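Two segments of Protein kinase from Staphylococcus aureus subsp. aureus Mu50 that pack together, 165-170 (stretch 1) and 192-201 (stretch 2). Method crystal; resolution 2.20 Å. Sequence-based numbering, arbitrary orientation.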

# COMPACT_ATOMS: atom_id res chain seq x y z
N GLY A 165 5.76 -0.05 16.82
CA GLY A 165 5.31 -0.64 15.56
C GLY A 165 6.37 -1.16 14.61
O GLY A 165 6.03 -1.68 13.54
N PHE A 166 7.64 -1.06 15.00
CA PHE A 166 8.75 -1.52 14.17
C PHE A 166 8.85 -3.02 14.15
O PHE A 166 8.51 -3.70 15.12
CB PHE A 166 10.10 -0.90 14.61
CG PHE A 166 10.16 0.61 14.44
CD1 PHE A 166 10.09 1.18 13.18
CD2 PHE A 166 10.29 1.44 15.54
CE1 PHE A 166 10.11 2.57 13.02
CE2 PHE A 166 10.33 2.83 15.40
CZ PHE A 166 10.25 3.39 14.14
N LYS A 167 9.31 -3.52 13.01
CA LYS A 167 9.80 -4.88 12.88
C LYS A 167 11.30 -4.91 13.27
O LYS A 167 12.08 -4.08 12.81
CB LYS A 167 9.56 -5.39 11.46
CG LYS A 167 8.07 -5.41 11.05
CD LYS A 167 7.87 -5.06 9.56
CE LYS A 167 6.38 -4.89 9.19
NZ LYS A 167 5.74 -3.62 9.68
N VAL A 168 11.68 -5.84 14.14
CA VAL A 168 13.04 -5.91 14.69
C VAL A 168 13.72 -7.19 14.24
O VAL A 168 13.18 -8.28 14.45
CB VAL A 168 13.03 -5.89 16.24
CG1 VAL A 168 14.36 -6.39 16.80
CG2 VAL A 168 12.70 -4.49 16.78
N GLU A 169 14.90 -7.06 13.64
CA GLU A 169 15.71 -8.22 13.28
C GLU A 169 17.06 -8.18 13.98
O GLU A 169 17.57 -7.11 14.31
CB GLU A 169 15.93 -8.31 11.78
CG GLU A 169 14.68 -8.61 10.99
CD GLU A 169 14.95 -8.69 9.49
OE1 GLU A 169 16.09 -8.30 9.08
OE2 GLU A 169 14.03 -9.12 8.75
N SER A 170 17.64 -9.35 14.20
CA SER A 170 18.95 -9.44 14.83
C SER A 170 19.72 -10.67 14.39
O SER A 170 19.14 -11.74 14.17
CB SER A 170 18.81 -9.44 16.36
OG SER A 170 18.30 -10.68 16.80
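Stretch 2, residues 192-201: SVDEGSTISF

The most unusual feature of this contact lies where the parallel pairing begins: a lysine side chain reaches back to a turn, and two glycines meet there. Lys-167 NZ donates a hydrogen bond to Gly-196 O at 2.7 Å, while Gly-165 O receives a nearly linear CA-H...O contact from Gly-196 CA at 3.2 Å. Gly-196 belongs to a type II beta turn running from Asp-194 to Ser-197, and its phi/psi of 86/2° would jam a CB against the preceding carbonyl oxygen. The turn is closed by Ser-197 N to Asp-194 O at 3.2 Å and by a very short hydrogen bond of 2.5 Å from Ser-197 OG to the same Asp-194 O.

Beyond the turn, residues 198-201 form a strand that runs parallel to strand 167-170, with a crossing angle of -22° and a closest axial approach of 4.5 Å. Lys-167 pairs with Thr-198, Val-168 with Ile-199, Glu-169 with Ser-200 and Ser-170 with Phe-201. The ladder starts with Lys-167 N to Ser-197 O (2.9 Å), then Ile-199 N to Lys-167 O (2.6 Å), Glu-169 N to Ile-199 O (2.8 Å) and Phe-201 N to Glu-169 O (2.8 Å). In stretch 1, Lys-167 and Glu-169 thus each use both N and O, as expected for parallel strands, where alternate residues bond to the partner.

The sheet face bearing Val-168, Ser-170, Ile-199 and Phe-201 has an apolar contact between Val-168 CG1 and Phe-201 CD2 at 3.9 Å. Phe-166, buried just before the strand, receives Ile-199 CD1 over one ring face, 4.3 Å from the centroid of the Phe-166 ring; its CE1 lies 3.8 Å from Val-193 CG2. On the opposite face of the sheet, which bears Lys-167, Glu-169, Thr-198 and Ser-200, Glu-169 CD approaches Thr-198 CG2 at 3.7 Å.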

# COMPACT_ATOMS: atom_id res chain seq x y z
N SER A 192 14.03 9.58 12.46
CA SER A 192 12.69 9.12 12.15
C SER A 192 12.60 8.46 10.78
O SER A 192 13.20 8.92 9.83
CB SER A 192 11.64 10.23 12.31
OG SER A 192 11.93 11.37 11.53
N VAL A 193 11.87 7.35 10.69
CA VAL A 193 11.69 6.60 9.44
C VAL A 193 10.23 6.11 9.40
O VAL A 193 9.52 6.19 10.40
CB VAL A 193 12.64 5.36 9.39
CG1 VAL A 193 14.13 5.77 9.59
CG2 VAL A 193 12.24 4.37 10.46
N ASP A 194 9.79 5.60 8.25
CA ASP A 194 8.41 5.13 8.08
C ASP A 194 8.00 4.22 9.23
O ASP A 194 8.73 3.28 9.58
CB ASP A 194 8.26 4.31 6.79
CG ASP A 194 8.52 5.11 5.54
OD1 ASP A 194 8.54 6.36 5.58
OD2 ASP A 194 8.71 4.49 4.48
N GLU A 195 6.84 4.50 9.81
CA GLU A 195 6.17 3.57 10.73
C GLU A 195 6.21 2.14 10.20
O GLU A 195 5.96 1.90 9.02
CB GLU A 195 4.72 4.03 10.93
CG GLU A 195 3.83 3.13 11.78
CD GLU A 195 2.48 3.74 11.96
OE1 GLU A 195 1.89 4.15 10.92
OE2 GLU A 195 2.01 3.82 13.12
N GLY A 196 6.56 1.19 11.06
CA GLY A 196 6.50 -0.23 10.69
C GLY A 196 7.74 -0.74 9.99
O GLY A 196 7.80 -1.89 9.58
N SER A 197 8.73 0.12 9.84
CA SER A 197 9.99 -0.21 9.19
C SER A 197 10.71 -1.32 9.96
O SER A 197 10.43 -1.54 11.15
CB SER A 197 10.90 1.02 9.13
OG SER A 197 10.39 2.00 8.25
N THR A 198 11.64 -1.98 9.29
CA THR A 198 12.48 -3.02 9.93
C THR A 198 13.76 -2.39 10.48
O THR A 198 14.51 -1.76 9.74
CB THR A 198 12.88 -4.10 8.93
OG1 THR A 198 11.70 -4.65 8.33
CG2 THR A 198 13.73 -5.22 9.62
N ILE A 199 13.98 -2.55 11.79
CA ILE A 199 15.25 -2.15 12.44
C ILE A 199 16.14 -3.37 12.64
O ILE A 199 15.70 -4.38 13.20
CB ILE A 199 14.99 -1.44 13.80
CG1 ILE A 199 13.77 -0.48 13.71
CG2 ILE A 199 16.24 -0.69 14.28
CD1 ILE A 199 13.85 0.60 12.60
N SER A 200 17.39 -3.28 12.14
CA SER A 200 18.35 -4.40 12.18
C SER A 200 19.43 -4.22 13.26
O SER A 200 20.04 -3.16 13.38
CB SER A 200 19.02 -4.58 10.81
OG SER A 200 18.06 -4.78 9.79
N PHE A 201 19.65 -5.28 14.03
CA PHE A 201 20.53 -5.25 15.20
C PHE A 201 21.63 -6.29 15.10
O PHE A 201 21.39 -7.41 14.67
CB PHE A 201 19.73 -5.55 16.47
CG PHE A 201 18.91 -4.39 16.95
CD1 PHE A 201 19.46 -3.47 17.82
CD2 PHE A 201 17.59 -4.24 16.55
CE1 PHE A 201 18.71 -2.41 18.29
CE2 PHE A 201 16.82 -3.16 17.00
CZ PHE A 201 17.38 -2.25 17.86